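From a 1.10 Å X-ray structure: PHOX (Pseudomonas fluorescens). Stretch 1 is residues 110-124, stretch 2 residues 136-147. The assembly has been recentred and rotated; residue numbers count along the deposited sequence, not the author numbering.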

# COMPACT_ATOMS: atom_id res chain seq x y z
N VAL A 110 -0.82 17.58 17.09
CA VAL A 110 0.11 16.94 16.15
C VAL A 110 0.56 15.56 16.64
O VAL A 110 0.55 14.59 15.88
CB VAL A 110 1.33 17.85 15.90
CG1 VAL A 110 2.38 17.09 15.09
CG2 VAL A 110 0.90 19.11 15.17
N ARG A 111 0.84 15.45 17.93
CA ARG A 111 1.12 14.15 18.53
C ARG A 111 -0.04 13.17 18.31
O ARG A 111 0.17 11.99 18.01
CB ARG A 111 1.38 14.32 20.02
CG ARG A 111 1.74 13.03 20.72
CD ARG A 111 1.77 13.22 22.22
NE ARG A 111 1.81 11.94 22.91
CZ ARG A 111 1.72 11.80 24.22
NH1 ARG A 111 1.56 12.86 25.00
NH2 ARG A 111 1.79 10.59 24.77
N LYS A 112 -1.27 13.66 18.42
CA LYS A 112 -2.45 12.83 18.25
C LYS A 112 -2.59 12.34 16.80
O LYS A 112 -2.94 11.18 16.57
CB LYS A 112 -3.68 13.61 18.68
CG LYS A 112 -4.99 12.86 18.60
CD LYS A 112 -6.09 13.64 19.30
CE LYS A 112 -7.46 13.16 18.91
NZ LYS A 112 -8.54 13.86 19.66
N ALA A 113 -2.29 13.19 15.83
CA ALA A 113 -2.29 12.79 14.42
C ALA A 113 -1.20 11.75 14.15
O ALA A 113 -1.46 10.74 13.51
CB ALA A 113 -2.11 14.01 13.52
N LEU A 114 -0.00 11.98 14.65
CA LEU A 114 1.08 11.01 14.48
C LEU A 114 0.74 9.67 15.13
O LEU A 114 1.09 8.61 14.61
CB LEU A 114 2.37 11.58 15.06
CG LEU A 114 3.10 12.55 14.13
CD1 LEU A 114 4.00 13.48 14.92
CD2 LEU A 114 3.92 11.80 13.09
N ALA A 115 -0.02 9.72 16.23
CA ALA A 115 -0.44 8.53 16.94
C ALA A 115 -1.39 7.67 16.10
O ALA A 115 -1.49 6.46 16.32
CB ALA A 115 -1.11 8.91 18.25
N CYS A 116 -2.13 8.30 15.21
CA CYS A 116 -3.08 7.60 14.35
C CYS A 116 -2.41 6.75 13.29
O CYS A 116 -3.10 5.95 12.66
CB CYS A 116 -3.97 8.61 13.63
SG CYS A 116 -5.24 9.40 14.63
N GLU A 117 -1.17 7.07 12.94
CA GLU A 117 -0.50 6.47 11.79
C GLU A 117 0.52 5.45 12.25
O GLU A 117 0.91 5.44 13.41
CB GLU A 117 0.16 7.56 10.95
CG GLU A 117 -0.83 8.65 10.56
CD GLU A 117 -0.33 9.68 9.57
OE1 GLU A 117 0.74 9.51 8.96
OE2 GLU A 117 -1.02 10.72 9.44
N GLY A 118 0.92 4.58 11.33
CA GLY A 118 1.91 3.55 11.64
C GLY A 118 1.33 2.18 11.37
O GLY A 118 0.79 1.92 10.29
N VAL A 119 1.46 1.30 12.36
CA VAL A 119 0.99 -0.07 12.27
C VAL A 119 0.28 -0.43 13.57
O VAL A 119 0.66 0.01 14.65
CB VAL A 119 2.16 -1.04 11.98
CG1 VAL A 119 1.70 -2.49 11.99
CG2 VAL A 119 2.80 -0.71 10.63
N SER A 120 -0.78 -1.22 13.43
CA SER A 120 -1.42 -1.88 14.57
C SER A 120 -1.23 -3.38 14.43
O SER A 120 -1.66 -3.97 13.44
CB SER A 120 -2.91 -1.56 14.58
OG SER A 120 -3.15 -0.18 14.70
N VAL A 121 -0.54 -4.00 15.39
CA VAL A 121 -0.45 -5.45 15.46
C VAL A 121 -1.49 -5.95 16.45
O VAL A 121 -1.60 -5.42 17.56
CB VAL A 121 0.95 -5.91 15.93
CG1 VAL A 121 1.03 -7.43 15.96
CG2 VAL A 121 2.04 -5.33 15.05
N ILE A 122 -2.32 -6.89 16.00
CA ILE A 122 -3.38 -7.44 16.82
C ILE A 122 -3.39 -8.96 16.77
O ILE A 122 -3.02 -9.56 15.77
CB ILE A 122 -4.77 -6.90 16.41
CG1 ILE A 122 -5.17 -7.37 15.01
CG2 ILE A 122 -4.81 -5.38 16.54
CD1 ILE A 122 -6.58 -6.99 14.63
N GLU A 123 -3.84 -9.58 17.86
CA GLU A 123 -4.18 -10.99 17.86
C GLU A 123 -5.64 -11.18 17.51
O GLU A 123 -6.51 -10.45 18.00
CB GLU A 123 -3.88 -11.62 19.22
CG GLU A 123 -4.24 -13.10 19.25
CD GLU A 123 -3.94 -13.80 20.56
OE1 GLU A 123 -3.04 -13.36 21.30
OE2 GLU A 123 -4.50 -14.90 20.74
N VAL A 124 -5.90 -12.19 16.68
CA VAL A 124 -7.25 -12.67 16.45
C VAL A 124 -7.34 -14.15 16.82
O VAL A 124 -6.36 -14.89 16.73
CB VAL A 124 -7.70 -12.43 14.99
CG1 VAL A 124 -7.79 -10.94 14.72
CG2 VAL A 124 -6.75 -13.09 14.00
N GLY A 136 -6.15 -7.13 24.84
CA GLY A 136 -5.33 -7.54 25.97
C GLY A 136 -4.29 -8.62 25.66
O GLY A 136 -3.55 -9.02 26.55
N SER A 137 -4.20 -9.06 24.41
CA SER A 137 -3.14 -9.98 24.02
C SER A 137 -1.78 -9.34 24.25
O SER A 137 -1.58 -8.17 23.90
CB SER A 137 -3.28 -10.36 22.55
OG SER A 137 -2.13 -11.05 22.11
N ARG A 138 -0.80 -10.15 24.64
CA ARG A 138 0.56 -9.66 24.80
C ARG A 138 1.20 -9.25 23.48
O ARG A 138 2.18 -8.51 23.46
CB ARG A 138 1.42 -10.70 25.51
CG ARG A 138 1.87 -11.85 24.62
CD ARG A 138 2.92 -12.71 25.30
NE ARG A 138 4.20 -12.01 25.47
CZ ARG A 138 5.25 -12.16 24.66
NH1 ARG A 138 5.27 -13.12 23.75
NH2 ARG A 138 6.36 -11.46 24.89
N TYR A 139 0.62 -9.68 22.36
CA TYR A 139 1.15 -9.34 21.04
C TYR A 139 0.60 -8.02 20.50
O TYR A 139 1.11 -7.50 19.52
CB TYR A 139 0.86 -10.48 20.06
CG TYR A 139 1.61 -11.74 20.39
CD1 TYR A 139 2.95 -11.86 20.09
CD2 TYR A 139 1.01 -12.76 21.13
CE1 TYR A 139 3.67 -12.99 20.44
CE2 TYR A 139 1.73 -13.86 21.54
CZ TYR A 139 3.06 -13.98 21.18
OH TYR A 139 3.79 -15.08 21.58
N ASN A 140 -0.48 -7.52 21.08
CA ASN A 140 -1.09 -6.30 20.55
C ASN A 140 -0.12 -5.14 20.72
O ASN A 140 0.48 -4.97 21.79
CB ASN A 140 -2.39 -5.98 21.27
CG ASN A 140 -3.50 -6.97 20.97
OD1 ASN A 140 -3.38 -7.83 20.08
ND2 ASN A 140 -4.61 -6.82 21.67
N ARG A 141 -0.02 -4.28 19.71
CA ARG A 141 0.98 -3.24 19.73
C ARG A 141 0.62 -2.14 18.76
O ARG A 141 0.19 -2.42 17.64
CB ARG A 141 2.33 -3.85 19.34
CG ARG A 141 3.49 -2.90 19.45
CD ARG A 141 4.77 -3.55 18.98
NE ARG A 141 5.87 -2.64 19.15
CZ ARG A 141 7.14 -2.94 18.94
NH1 ARG A 141 7.46 -4.08 18.33
NH2 ARG A 141 8.08 -2.05 19.25
N ARG A 142 0.87 -0.90 19.16
CA ARG A 142 0.95 0.22 18.22
C ARG A 142 2.41 0.58 17.94
O ARG A 142 3.18 0.82 18.87
CB ARG A 142 0.21 1.44 18.74
CG ARG A 142 -1.30 1.35 18.69
CD ARG A 142 -1.85 1.01 17.31
NE ARG A 142 -1.23 1.75 16.22
CZ ARG A 142 -1.32 3.07 16.08
NH1 ARG A 142 -2.20 3.77 16.78
NH2 ARG A 142 -0.53 3.70 15.22
N ILE A 143 2.72 0.71 16.66
CA ILE A 143 3.90 1.41 16.20
C ILE A 143 3.37 2.66 15.50
O ILE A 143 2.44 2.56 14.70
CB ILE A 143 4.71 0.53 15.24
CG1 ILE A 143 5.18 -0.74 15.97
CG2 ILE A 143 5.89 1.29 14.68
CD1 ILE A 143 5.46 -1.93 15.09
N HIS A 144 3.78 3.82 15.96
CA HIS A 144 3.18 5.05 15.46
C HIS A 144 4.21 6.05 15.02
O HIS A 144 5.41 5.76 14.96
CB HIS A 144 2.23 5.63 16.51
CG HIS A 144 2.88 5.88 17.84
ND1 HIS A 144 3.83 6.82 18.02
CD2 HIS A 144 2.70 5.27 19.07
CE1 HIS A 144 4.24 6.80 19.29
NE2 HIS A 144 3.53 5.86 19.94
N GLY A 145 3.74 7.24 14.66
CA GLY A 145 4.59 8.24 14.04
C GLY A 145 5.65 8.85 14.93
O GLY A 145 6.53 9.55 14.42
N ASN A 146 5.62 8.54 16.22
CA ASN A 146 6.68 8.95 17.15
C ASN A 146 7.45 7.77 17.77
O ASN A 146 8.30 7.99 18.62
CB ASN A 146 6.12 9.85 18.26
CG ASN A 146 5.98 11.30 17.82
OD1 ASN A 146 6.94 11.90 17.34
ND2 ASN A 146 4.80 11.88 18.05
N SER A 147 7.22 6.54 17.30
CA SER A 147 7.88 5.39 17.91
C SER A 147 9.38 5.37 17.59
O SER A 147 9.77 5.67 16.47
CB SER A 147 7.25 4.09 17.42
OG SER A 147 5.89 3.97 17.83
O HOH W 1 2.46 10.29 18.69

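The two stretches meet as antiparallel strands, 118-124 against 141-144, with axes 4.6 Å apart at closest and 175° between their directions. V119 N donates to I143 O at 2.8 Å and I143 N to V119 O at 3.0 Å; V121 N reaches R141 O at 2.8 Å and R141 N reaches V121 O at 2.9 Å. All four N-H...O angles lie between 151° and 164°.

R142 has the most telling conformation. Its chi1 to chi3 are all m (-74°, -54°, -44°), so the chain coils back over the backbone of the first stretch instead of extending. That fold places R142 NE 3.0 Å from V119 O, which thus accepts from both this side chain and I143 N. At the far end of the guanidinium, A115 O accepts from R142 NH1 at 2.8 Å and, with a more bent angle of 136°, from R142 NH2 at 3.1 Å. Both carbonyls lie near the guanidinium plane, as in-line donation requires. S120 OG is almost as near, 3.1 Å from R142 NE, but the angle is too poor for a hydrogen bond. Neighbouring R141, by contrast, is all t, and its end leads away from the first stretch.

Beyond the last bridge, V121 with R141, the side chain of N140 takes over from backbone partners: with chi1 m and chi2 -9°, it turns OD1 to accept from E123 N at 2.9 Å. E123 is extended (chi1 and chi2 t), which carries OE1 to 2.6 Å from S137 OG, the donor; that same OG accepts from Y139 N at 3.1 Å, within the turn S137-N140.

At the helix, G145 N donates to L114 O at 3.0 Å. An ideal CB on G145 would sit 2.5 Å from L114 CD2, a clash. H144, chi1 p, brings ND1 within 3.1 Å of N146 N, which donates to it.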